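Local coordinates for protein putative ADP-Ribosyltransferase Scabin (PDB 5EWY) that probably transfers ADP-ribose from NAD+ to DNA, as a toxin of the plant pathogen Streptomyces scabiei, and is held here with an inhibitor in its pocket, at residues A51-R56 with G166-F171; R61-P66 with Q100-S105; G73-S78 with V116-D121; V143-T148 with Q158-F163. All coordinates share one frame; numbering follows the deposited sequence.

Contact 1: A51-R56 with G166-F171; sequences AAADPR and GIRTEF
Ala51 and Arg168 form the tight part of this meeting of two loops: Arg168 N donates to Ala51 O at 2.9 Å, almost in line with the carbonyl. Close beside it the chains touch through carbon, with Ala52 CA 3.4 Å from Gly166 O in a nearly straight CA-H...O contact. Such closeness suits alanine and glycine; Gly166 also has a positive phi (73°), which a residue without a side chain adopts easily. Phe171 closes the inner end, its CE2 3.6 Å from Ala51 CA, while Trp199 meets its ring edge-to-face.

Arg168 leads from this core to the margin. Its CG lies 3.7 Å from Ala53 CA, and a bend at chi3 (-69°) turns NE off the line of the chain. NH1 then donates to Ala52 O at 2.9 Å from above the carbonyl plane, and also to His50 O, while NE makes a salt bridge with Glu170 OE2 that lies in the guanidinium plane.

Beyond Ala53 the side chains of Asp54 and exposed Arg56 do not touch 166-171 and pair with each other, NE and NH2 gripping the two carboxylate oxygens side-on, and Asp54 OD1 also takes Arg56 N in an Asx turn. Backbone carbonyls held by one arginine, through both its amide and its guanidinium, thus join the N-terminal loop to the turn before strand 172-179.

Contact 2: R61-P66 with Q100-S105; sequences RITPDP and QYDIES
Ile62 and Ile103 meet at the apolar centre, Ile62 CG2 lying 3.6 Å from Ile103 CD1, while the other branch of Ile62, CG1, crosses toward Tyr101 CD2 at 4.2 Å. Branched aliphatic side chains suit this buried place, where Tyr115 and Val143 add to the apolar surroundings of Ile103. Tyr101 widens the cluster: Arg61 CB sits over its ring, offset toward the rim, in a CH-pi contact 3.9 Å from the centroid.

Farther out along the same arginine, a bend at chi3 (61°) sets NE so that the guanidinium comes back over the tyrosine. Tyr101 CE1 lies over the guanidinium centre, with the two planes tilted 31° apart. The polar ends are occupied elsewhere: Arg61 NH1 bonds to Ile97 O, and Tyr101 OH to Val96 O and Asp58 N.

At the polar edge the backbones make a single bridge between Thr63 and Asp102. Ile103 N donates to Thr63 O at 2.9 Å, and Thr63 N reaches Tyr101 O in a weak bond of 3.4 Å. Thr63 OG1 also donates to the anti lone pair of Asp102 OD1, 2.8 Å away. Asp102 CG is anti to the backbone N (chi1 -176°), and the other carboxylate oxygen, OD2, accepts from Ser105 N at 2.9 Å. Aspartate suits both tasks because it has two acceptors on a short stem. Asp102 stands right before helix 103-108 as its N-cap: OD2 caps the helix, while OD1 ties its start to the loop that runs into the cis peptide before Pro64.

Contact 3: G73-S78 with V116-D121; sequences GTLYRS and VSTTYD. With 5TQ (4-(8-fluoranyl-6-oxidanylidene-1,3,4,5-tetrahydrobenzo[c][1,6]naphthyridin-2-yl)butanoic acid), chain B.
Tyr76 and Thr119 pair as a single antiparallel hydrogen-bonded bridge, Tyr76 N donating to Thr119 O at 2.9 Å and Thr119 N to Tyr76 O at 2.8 Å. The short strands 75-78 and 116-119 run at 121° to each other, so they diverge quickly from this one pair, each being the outermost strand of a different sheet.

Leu75 and Tyr120 lie side by side, pointing the same way, with Leu75 CD2 3.6 Å from Tyr120 CD1. Tyr76 spreads across the turn, its CB next to Thr119 CG2 and its ring edge near Thr119 O and Tyr120 O. Thr119 OG1 takes Asp121 N in an ST turn and is also hydrogen-bonded to Gln158 O.

Arg77 fills the angle between the strands. Its CG is anti to the backbone N (chi1 176°) and the chain stays extended to NE, long enough for NH2 to reach a lone pair of Ser117 O in the guanidinium plane at 2.9 Å. Val116 CG1 covers one face of the guanidinium and inhibitor atom C14 the opposite one. NE is paired with Asp79, and NH1 grips the inhibitor carboxylate oxygen O22 at 2.8 Å; a water also joins O22 to Ser117 N.

Next along the strand, the backbone of Ser78 brackets the inhibitor lactam: N donates to O19 (2.8 Å) and O accepts from N10 (2.7 Å). Ser117 CB packs on the fluorinated ring, 3.4 Å from C04. This amide-to-backbone pairing resembles nicotinamide recognition in ADP-ribosyltransferases, and Arg77 probably adds a positive charge for anionic groups of NAD+.

Contact 4: V143-T148 with Q158-F163; sequences VDVNKT and QVEVAF. With 5TQ (4-(8-fluoranyl-6-oxidanylidene-1,3,4,5-tetrahydrobenzo[c][1,6]naphthyridin-2-yl)butanoic acid), chain B.
Val143 and Ala162 join the edge of the three-stranded antiparallel sheet, where strand 143-144 runs beside strand 160-164 and turns at once into helix 145-149. Their hydrogen-bonded pair is closed by Val143 N to Ala162 O and Ala162 N to Val143 O, both 2.8 Å. Two residues on, Val145 N donates to Glu160 O at 3.0 Å, so the pairing carries on into the helix start. Asp144 caps that helix through OD1 and Lys147 N, and its OD2 bonds to Tyr120 OH. A water bound to Asp144 OD1, Asn146 N and Glu160 O bridges the two segments there.

Val145 is small enough to fit against the extended stem of Glu160, its CG2 3.7 Å from CG, and it also touches Ala162 CB at 4.1 Å. Glu160 CG stands anti to the backbone N (chi1 -177°); the carboxylate lies beside inhibitor atom C03, and OE2 is bonded to Ser117 OG. Fluorine F20 is 3.3 Å from Glu160 CB, and the Gln158 amide group packs on C03.

Gln158 and Glu160 match the Q-x-E signature of this enzyme clan. Aliphatic contact with Val145 and bonds to the backbone carbonyl of Glu160 probably help fix the glutamate stem beside the pocket.

Overall arrangement
Contacts 3 and 4 lie at the inhibitor, their centres 10 Å apart, and reach the same sheet through neighbouring strands 115-119 and 160-164. Two probable hydrogen bonds join them, Ser117 OG to Glu160 OE2 at 2.5 Å and Tyr120 OH to Asp144 OD2 at 2.7 Å. Contact 2 packs against contact 4, with Ile103 CD1 3.7 Å from Val143 CG1, and the Ile103 side chain stays about 10 Å from the ligand. Contact 1 closes a chain loop that encloses the other three and borders contact 3, where Ile167 CD1 lies 3.7 Å from Thr118 CG2. Contacts 1 and 2 do not touch; their nearest atoms are about 5 Å apart.

Contact 1: A51-R56 with G166-F171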
# COMPACT_ATOMS: atom_id res chain seq x y z
N ALA A 51 11.33 0.73 -0.06
CA ALA A 51 10.36 0.98 -1.11
C ALA A 51 9.93 2.44 -1.19
O ALA A 51 9.23 2.79 -2.14
CB ALA A 51 9.10 0.15 -0.84
N ALA A 52 10.36 3.28 -0.27
CA ALA A 52 9.77 4.61 -0.12
C ALA A 52 9.99 5.47 -1.36
O ALA A 52 11.11 5.56 -1.89
CB ALA A 52 10.37 5.28 1.10
N ALA A 53 8.91 6.12 -1.81
CA ALA A 53 9.02 7.16 -2.83
C ALA A 53 9.51 8.48 -2.28
O ALA A 53 10.09 9.28 -3.03
CB ALA A 53 7.67 7.36 -3.52
N ASP A 54 9.32 8.73 -0.98
CA ASP A 54 9.81 9.93 -0.31
C ASP A 54 10.70 9.46 0.83
O ASP A 54 10.21 9.13 1.92
CB ASP A 54 8.66 10.79 0.22
CG ASP A 54 9.12 12.15 0.66
OD1 ASP A 54 10.31 12.30 1.00
OD2 ASP A 54 8.27 13.08 0.68
N PRO A 55 12.02 9.37 0.62
CA PRO A 55 12.89 8.83 1.66
C PRO A 55 13.08 9.75 2.85
O PRO A 55 13.79 9.38 3.80
CB PRO A 55 14.21 8.59 0.92
CG PRO A 55 14.20 9.60 -0.17
CD PRO A 55 12.77 9.73 -0.60
N ARG A 56 12.49 10.94 2.85
CA ARG A 56 12.59 11.80 4.02
C ARG A 56 11.80 11.27 5.20
O ARG A 56 11.88 11.84 6.29
CB ARG A 56 12.12 13.21 3.69
CG ARG A 56 12.91 13.90 2.59
CD ARG A 56 12.28 15.24 2.26
NE ARG A 56 10.91 15.08 1.77
CZ ARG A 56 10.03 16.07 1.70
NH1 ARG A 56 10.36 17.31 2.08
NH2 ARG A 56 8.81 15.83 1.25
N GLY A 166 5.66 6.05 1.39
CA GLY A 166 5.01 5.60 0.18
C GLY A 166 5.79 4.53 -0.55
O GLY A 166 6.53 3.74 0.04
N ILE A 167 5.57 4.48 -1.86
CA ILE A 167 5.94 3.33 -2.69
C ILE A 167 6.39 3.84 -4.05
O ILE A 167 5.61 4.46 -4.78
CB ILE A 167 4.74 2.39 -2.89
CG1 ILE A 167 4.10 1.99 -1.55
CG2 ILE A 167 5.17 1.14 -3.69
CD1 ILE A 167 2.78 1.29 -1.73
N ARG A 168 7.64 3.53 -4.42
CA ARG A 168 8.17 3.91 -5.72
C ARG A 168 7.44 3.18 -6.84
O ARG A 168 6.96 2.06 -6.66
CB ARG A 168 9.66 3.59 -5.81
CG ARG A 168 10.54 4.48 -4.94
CD ARG A 168 11.98 4.49 -5.42
NE ARG A 168 12.65 3.21 -5.21
CZ ARG A 168 13.07 2.77 -4.03
NH1 ARG A 168 12.88 3.49 -2.93
NH2 ARG A 168 13.68 1.59 -3.94
N THR A 169 7.44 3.79 -8.02
CA THR A 169 6.71 3.22 -9.14
C THR A 169 7.24 1.84 -9.55
O THR A 169 6.45 1.00 -10.01
CB THR A 169 6.72 4.17 -10.35
OG1 THR A 169 5.97 3.59 -11.42
CG2 THR A 169 8.16 4.45 -10.82
N GLU A 170 8.52 1.56 -9.32
CA GLU A 170 9.07 0.25 -9.71
C GLU A 170 8.38 -0.88 -8.96
O GLU A 170 8.53 -2.05 -9.36
CB GLU A 170 10.59 0.20 -9.49
CG GLU A 170 11.03 0.22 -8.04
CD GLU A 170 12.52 0.36 -7.88
OE1 GLU A 170 13.24 -0.65 -8.10
OE2 GLU A 170 12.97 1.47 -7.53
N PHE A 171 7.68 -0.59 -7.88
CA PHE A 171 6.99 -1.60 -7.09
C PHE A 171 5.49 -1.65 -7.34
O PHE A 171 4.78 -2.40 -6.67
CB PHE A 171 7.26 -1.41 -5.59
CG PHE A 171 8.70 -1.39 -5.25
CD1 PHE A 171 9.49 -2.54 -5.38
CD2 PHE A 171 9.32 -0.22 -4.85
CE1 PHE A 171 10.83 -2.51 -5.09
CE2 PHE A 171 10.67 -0.20 -4.55
CZ PHE A 171 11.42 -1.34 -4.66

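Contact 2: R61-P66 with Q100-S105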
# COMPACT_ATOMS: atom_id res chain seq x y z
N ARG A 61 10.05 7.95 14.15
CA ARG A 61 8.85 8.63 14.63
C ARG A 61 7.60 7.78 14.52
O ARG A 61 6.54 8.21 14.98
CB ARG A 61 8.65 9.93 13.86
CG ARG A 61 9.66 11.00 14.23
CD ARG A 61 9.53 12.23 13.35
NE ARG A 61 8.21 12.85 13.46
CZ ARG A 61 7.74 13.75 12.60
NH1 ARG A 61 8.48 14.13 11.56
NH2 ARG A 61 6.53 14.26 12.77
N ILE A 62 7.69 6.59 13.93
CA ILE A 62 6.52 5.72 13.83
C ILE A 62 6.12 5.28 15.23
O ILE A 62 6.97 4.85 16.03
CB ILE A 62 6.82 4.51 12.94
CG1 ILE A 62 7.13 4.95 11.51
CG2 ILE A 62 5.64 3.55 12.95
CD1 ILE A 62 7.75 3.85 10.67
N THR A 63 4.84 5.39 15.53
CA THR A 63 4.30 4.87 16.78
C THR A 63 3.03 4.08 16.48
O THR A 63 2.34 4.38 15.51
CB THR A 63 3.99 5.99 17.82
OG1 THR A 63 3.07 6.95 17.27
CG2 THR A 63 5.26 6.70 18.22
N PRO A 64 2.74 3.04 17.26
CA PRO A 64 3.66 2.41 18.21
C PRO A 64 4.76 1.68 17.45
O PRO A 64 4.82 1.78 16.22
CB PRO A 64 2.76 1.42 18.96
CG PRO A 64 1.68 1.11 18.02
CD PRO A 64 1.45 2.34 17.19
N ASP A 65 5.63 0.96 18.16
CA ASP A 65 6.73 0.28 17.51
C ASP A 65 6.20 -0.58 16.36
O ASP A 65 5.33 -1.43 16.58
CB ASP A 65 7.47 -0.60 18.52
CG ASP A 65 8.28 0.22 19.52
OD1 ASP A 65 8.70 1.35 19.18
OD2 ASP A 65 8.50 -0.27 20.65
N PRO A 66 6.68 -0.38 15.13
CA PRO A 66 6.06 -1.08 14.00
C PRO A 66 6.47 -2.54 13.94
O PRO A 66 7.60 -2.91 14.28
CB PRO A 66 6.60 -0.31 12.78
CG PRO A 66 7.87 0.26 13.23
CD PRO A 66 7.69 0.59 14.68
N GLN A 100 0.69 12.72 10.46
CA GLN A 100 0.38 11.89 11.63
C GLN A 100 1.18 10.60 11.55
O GLN A 100 0.83 9.69 10.80
CB GLN A 100 -1.12 11.58 11.62
CG GLN A 100 -1.61 10.69 12.75
CD GLN A 100 -1.24 11.25 14.10
OE1 GLN A 100 -0.24 10.87 14.70
NE2 GLN A 100 -2.04 12.19 14.57
N TYR A 101 2.23 10.50 12.37
CA TYR A 101 3.04 9.29 12.43
C TYR A 101 2.44 8.21 13.31
O TYR A 101 2.89 7.06 13.26
CB TYR A 101 4.46 9.61 12.92
CG TYR A 101 5.42 9.97 11.81
CD1 TYR A 101 5.40 11.23 11.24
CD2 TYR A 101 6.32 9.04 11.32
CE1 TYR A 101 6.27 11.56 10.22
CE2 TYR A 101 7.19 9.36 10.30
CZ TYR A 101 7.16 10.62 9.75
OH TYR A 101 8.03 10.96 8.74
N ASP A 102 1.43 8.52 14.12
CA ASP A 102 0.81 7.48 14.94
C ASP A 102 -0.16 6.67 14.09
O ASP A 102 -1.11 7.21 13.52
CB ASP A 102 0.10 8.03 16.16
CG ASP A 102 -0.43 6.91 17.03
OD1 ASP A 102 0.40 6.25 17.71
OD2 ASP A 102 -1.65 6.65 17.01
N ILE A 103 0.08 5.36 14.03
CA ILE A 103 -0.66 4.51 13.11
C ILE A 103 -2.11 4.39 13.52
O ILE A 103 -3.02 4.47 12.68
CB ILE A 103 0.02 3.14 13.01
CG1 ILE A 103 1.30 3.28 12.18
CG2 ILE A 103 -0.92 2.10 12.38
CD1 ILE A 103 2.29 2.25 12.48
N GLU A 104 -2.37 4.18 14.82
CA GLU A 104 -3.75 4.06 15.28
C GLU A 104 -4.53 5.33 14.97
O GLU A 104 -5.68 5.26 14.51
CB GLU A 104 -3.75 3.77 16.79
CG GLU A 104 -5.03 3.17 17.30
CD GLU A 104 -5.03 2.97 18.80
OE1 GLU A 104 -4.08 3.41 19.51
OE2 GLU A 104 -6.01 2.36 19.29
N SER A 105 -3.92 6.50 15.19
CA SER A 105 -4.59 7.76 14.90
C SER A 105 -4.92 7.86 13.41
O SER A 105 -6.03 8.24 13.05
CB SER A 105 -3.72 8.95 15.32
OG SER A 105 -3.51 9.00 16.71

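Contact 3: G73-S78 with V116-D121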
# COMPACT_ATOMS: atom_id res chain seq x y z
N GLY A 73 3.82 -11.11 -0.90
CA GLY A 73 2.72 -11.30 -1.80
C GLY A 73 2.23 -9.97 -2.34
O GLY A 73 2.57 -8.89 -1.85
N THR A 74 1.43 -10.07 -3.40
CA THR A 74 0.82 -8.90 -3.99
C THR A 74 -0.07 -8.21 -2.96
O THR A 74 -0.81 -8.87 -2.23
CB THR A 74 -0.03 -9.31 -5.19
OG1 THR A 74 0.77 -10.05 -6.11
CG2 THR A 74 -0.61 -8.08 -5.91
N LEU A 75 0.05 -6.88 -2.90
CA LEU A 75 -0.80 -6.01 -2.11
C LEU A 75 -1.61 -5.16 -3.07
O LEU A 75 -1.34 -5.10 -4.27
CB LEU A 75 0.03 -5.13 -1.17
CG LEU A 75 0.91 -5.86 -0.15
CD1 LEU A 75 1.78 -4.87 0.61
CD2 LEU A 75 0.11 -6.70 0.81
N TYR A 76 -2.60 -4.47 -2.51
CA TYR A 76 -3.55 -3.72 -3.32
C TYR A 76 -3.79 -2.35 -2.71
O TYR A 76 -3.66 -2.16 -1.51
CB TYR A 76 -4.89 -4.48 -3.49
CG TYR A 76 -4.63 -5.91 -3.87
CD1 TYR A 76 -4.41 -6.87 -2.89
CD2 TYR A 76 -4.54 -6.29 -5.19
CE1 TYR A 76 -4.09 -8.18 -3.24
CE2 TYR A 76 -4.23 -7.60 -5.54
CZ TYR A 76 -4.05 -8.50 -4.55
OH TYR A 76 -3.71 -9.79 -4.91
N ARG A 77 -4.13 -1.41 -3.57
CA ARG A 77 -4.55 -0.09 -3.12
C ARG A 77 -5.65 0.42 -4.04
O ARG A 77 -5.43 0.56 -5.25
CB ARG A 77 -3.38 0.89 -3.11
CG ARG A 77 -3.84 2.29 -2.72
CD ARG A 77 -2.67 3.26 -2.56
NE ARG A 77 -3.18 4.64 -2.51
CZ ARG A 77 -3.66 5.25 -1.43
NH1 ARG A 77 -4.12 6.49 -1.54
NH2 ARG A 77 -3.65 4.67 -0.24
N SER A 78 -6.82 0.72 -3.45
CA SER A 78 -7.89 1.44 -4.13
C SER A 78 -7.51 2.92 -4.13
O SER A 78 -7.15 3.46 -3.09
CB SER A 78 -9.19 1.20 -3.34
OG SER A 78 -10.24 1.92 -3.92
N VAL A 116 1.42 5.55 3.01
CA VAL A 116 0.49 5.17 1.96
C VAL A 116 -0.13 3.84 2.36
O VAL A 116 0.58 2.85 2.57
CB VAL A 116 1.18 5.07 0.59
CG1 VAL A 116 0.22 4.50 -0.45
CG2 VAL A 116 1.67 6.45 0.14
N SER A 117 -1.46 3.81 2.42
CA SER A 117 -2.18 2.62 2.83
C SER A 117 -2.35 1.67 1.67
O SER A 117 -2.67 2.06 0.56
CB SER A 117 -3.58 2.98 3.32
OG SER A 117 -3.49 3.76 4.51
N THR A 118 -2.15 0.39 1.97
CA THR A 118 -2.40 -0.72 1.05
C THR A 118 -3.08 -1.80 1.86
O THR A 118 -3.19 -1.72 3.09
CB THR A 118 -1.11 -1.27 0.43
OG1 THR A 118 -0.35 -1.98 1.41
CG2 THR A 118 -0.25 -0.13 -0.19
N THR A 119 -3.50 -2.87 1.18
CA THR A 119 -4.17 -3.96 1.86
C THR A 119 -3.70 -5.31 1.32
O THR A 119 -3.38 -5.44 0.14
CB THR A 119 -5.71 -3.84 1.71
OG1 THR A 119 -6.36 -4.94 2.32
CG2 THR A 119 -6.13 -3.72 0.28
N TYR A 120 -3.80 -6.31 2.18
CA TYR A 120 -3.63 -7.69 1.76
C TYR A 120 -4.82 -8.21 0.96
O TYR A 120 -4.71 -9.26 0.33
CB TYR A 120 -3.48 -8.58 2.99
CG TYR A 120 -2.22 -8.45 3.80
CD1 TYR A 120 -1.01 -8.95 3.34
CD2 TYR A 120 -2.25 -7.94 5.10
CE1 TYR A 120 0.14 -8.89 4.10
CE2 TYR A 120 -1.09 -7.86 5.87
CZ TYR A 120 0.09 -8.36 5.36
OH TYR A 120 1.25 -8.32 6.10
N ASP A 121 -5.95 -7.50 0.98
CA ASP A 121 -7.22 -7.99 0.44
C ASP A 121 -7.46 -7.43 -0.96
O ASP A 121 -7.78 -6.24 -1.12
CB ASP A 121 -8.33 -7.56 1.40
CG ASP A 121 -9.70 -8.05 0.99
OD1 ASP A 121 -9.84 -8.75 -0.02
OD2 ASP A 121 -10.66 -7.69 1.73
N12 5TQ B . -7.81 6.25 1.68
C13 5TQ B . -7.91 6.28 0.35
C15 5TQ B . -8.10 7.49 2.48
C17 5TQ B . -6.32 9.26 2.06
C01 5TQ B . -6.51 0.27 2.14
C02 5TQ B . -6.46 0.17 3.52
C03 5TQ B . -6.69 1.28 4.32
C04 5TQ B . -6.95 2.51 3.73
C05 5TQ B . -7.03 2.63 2.33
C06 5TQ B . -6.79 1.50 1.54
C07 5TQ B . -6.88 1.60 0.09
C08 5TQ B . -7.31 3.90 1.69
C09 5TQ B . -7.37 3.91 0.26
N10 5TQ B . -7.14 2.80 -0.48
C11 5TQ B . -7.57 5.11 2.35
C14 5TQ B . -7.65 5.17 -0.39
C16 5TQ B . -7.75 8.82 1.82
C18 5TQ B . -5.38 8.66 1.03
O19 5TQ B . -6.69 0.59 -0.64
F20 5TQ B . -6.20 -1.01 4.08
O21 5TQ B . -4.51 9.39 0.49
O22 5TQ B . -5.48 7.45 0.74
O HOH W 1 -2.86 6.37 2.14

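Contact 4: V143-T148 with Q158-F163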
# COMPACT_ATOMS: atom_id res chain seq x y z
N VAL A 143 4.48 -1.50 7.09
CA VAL A 143 4.08 -1.77 8.46
C VAL A 143 2.76 -2.55 8.43
O VAL A 143 1.76 -2.07 7.90
CB VAL A 143 3.91 -0.46 9.25
CG1 VAL A 143 3.48 -0.78 10.67
CG2 VAL A 143 5.21 0.36 9.25
N ASP A 144 2.76 -3.74 9.02
CA ASP A 144 1.54 -4.53 9.11
C ASP A 144 0.68 -3.94 10.22
O ASP A 144 1.02 -4.02 11.41
CB ASP A 144 1.88 -6.00 9.36
CG ASP A 144 0.66 -6.89 9.32
OD1 ASP A 144 -0.36 -6.53 9.95
OD2 ASP A 144 0.70 -7.97 8.69
N VAL A 145 -0.44 -3.31 9.84
CA VAL A 145 -1.20 -2.52 10.79
C VAL A 145 -1.75 -3.40 11.91
O VAL A 145 -1.61 -3.08 13.09
CB VAL A 145 -2.32 -1.74 10.08
CG1 VAL A 145 -3.32 -1.14 11.10
CG2 VAL A 145 -1.72 -0.62 9.27
N ASN A 146 -2.41 -4.51 11.55
CA ASN A 146 -3.03 -5.32 12.59
C ASN A 146 -1.99 -5.99 13.50
O ASN A 146 -2.26 -6.19 14.69
CB ASN A 146 -3.97 -6.35 11.99
CG ASN A 146 -5.20 -5.73 11.40
OD1 ASN A 146 -5.41 -4.51 11.47
ND2 ASN A 146 -6.05 -6.56 10.81
N LYS A 147 -0.80 -6.30 12.98
CA LYS A 147 0.25 -6.83 13.84
C LYS A 147 0.81 -5.76 14.76
O LYS A 147 1.33 -6.08 15.84
CB LYS A 147 1.38 -7.44 13.01
CG LYS A 147 1.01 -8.72 12.30
CD LYS A 147 2.23 -9.31 11.60
CE LYS A 147 1.86 -10.51 10.73
NZ LYS A 147 1.16 -11.56 11.51
N THR A 148 0.74 -4.50 14.34
CA THR A 148 1.27 -3.37 15.10
C THR A 148 0.29 -2.83 16.12
O THR A 148 0.69 -2.53 17.24
CB THR A 148 1.68 -2.27 14.11
OG1 THR A 148 2.66 -2.80 13.22
CG2 THR A 148 2.25 -1.04 14.81
N GLN A 158 -9.81 -4.25 7.24
CA GLN A 158 -9.12 -3.74 6.07
C GLN A 158 -7.77 -4.40 5.84
O GLN A 158 -7.15 -4.18 4.79
CB GLN A 158 -8.86 -2.24 6.21
CG GLN A 158 -10.08 -1.37 6.30
CD GLN A 158 -9.67 0.09 6.25
OE1 GLN A 158 -8.83 0.56 7.07
NE2 GLN A 158 -10.22 0.81 5.29
N VAL A 159 -7.27 -5.16 6.82
CA VAL A 159 -6.00 -5.89 6.73
C VAL A 159 -4.94 -5.06 6.02
O VAL A 159 -4.35 -5.45 5.00
CB VAL A 159 -6.18 -7.33 6.19
CG1 VAL A 159 -6.99 -8.16 7.15
CG2 VAL A 159 -6.79 -7.34 4.80
N GLU A 160 -4.65 -3.91 6.62
CA GLU A 160 -3.87 -2.84 6.02
C GLU A 160 -2.38 -3.07 6.22
O GLU A 160 -1.93 -3.59 7.26
CB GLU A 160 -4.27 -1.51 6.65
CG GLU A 160 -3.57 -0.33 6.05
CD GLU A 160 -4.01 0.99 6.62
OE1 GLU A 160 -5.03 1.01 7.34
OE2 GLU A 160 -3.31 1.99 6.33
N VAL A 161 -1.62 -2.65 5.23
CA VAL A 161 -0.17 -2.51 5.30
C VAL A 161 0.14 -1.06 4.95
O VAL A 161 -0.23 -0.57 3.87
CB VAL A 161 0.55 -3.49 4.34
CG1 VAL A 161 2.07 -3.27 4.38
CG2 VAL A 161 0.21 -4.95 4.68
N ALA A 162 0.80 -0.36 5.87
CA ALA A 162 1.07 1.06 5.72
C ALA A 162 2.52 1.28 5.32
O ALA A 162 3.44 0.87 6.04
CB ALA A 162 0.80 1.79 7.03
N PHE A 163 2.74 1.94 4.18
CA PHE A 163 4.09 2.14 3.66
C PHE A 163 4.62 3.51 4.06
O PHE A 163 4.19 4.53 3.50
CB PHE A 163 4.13 1.97 2.13
CG PHE A 163 4.20 0.53 1.74
CD1 PHE A 163 5.42 -0.11 1.61
CD2 PHE A 163 3.03 -0.21 1.60
CE1 PHE A 163 5.48 -1.46 1.31
CE2 PHE A 163 3.08 -1.56 1.31
CZ PHE A 163 4.30 -2.19 1.16
N12 5TQ B . -7.81 6.25 1.68
C13 5TQ B . -7.91 6.28 0.35
C15 5TQ B . -8.10 7.49 2.48
C17 5TQ B . -6.32 9.26 2.06
C01 5TQ B . -6.51 0.27 2.14
C02 5TQ B . -6.46 0.17 3.52
C03 5TQ B . -6.69 1.28 4.32
C04 5TQ B . -6.95 2.51 3.73
C05 5TQ B . -7.03 2.63 2.33
C06 5TQ B . -6.79 1.50 1.54
C07 5TQ B . -6.88 1.60 0.09
C08 5TQ B . -7.31 3.90 1.69
C09 5TQ B . -7.37 3.91 0.26
N10 5TQ B . -7.14 2.80 -0.48
C11 5TQ B . -7.57 5.11 2.35
C14 5TQ B . -7.65 5.17 -0.39
C16 5TQ B . -7.75 8.82 1.82
C18 5TQ B . -5.38 8.66 1.03
O19 5TQ B . -6.69 0.59 -0.64
F20 5TQ B . -6.20 -1.01 4.08
O21 5TQ B . -4.51 9.39 0.49
O22 5TQ B . -5.48 7.45 0.74
O HOH W 2 -2.77 -5.68 8.90
O HOH W 3 -6.04 -3.20 9.11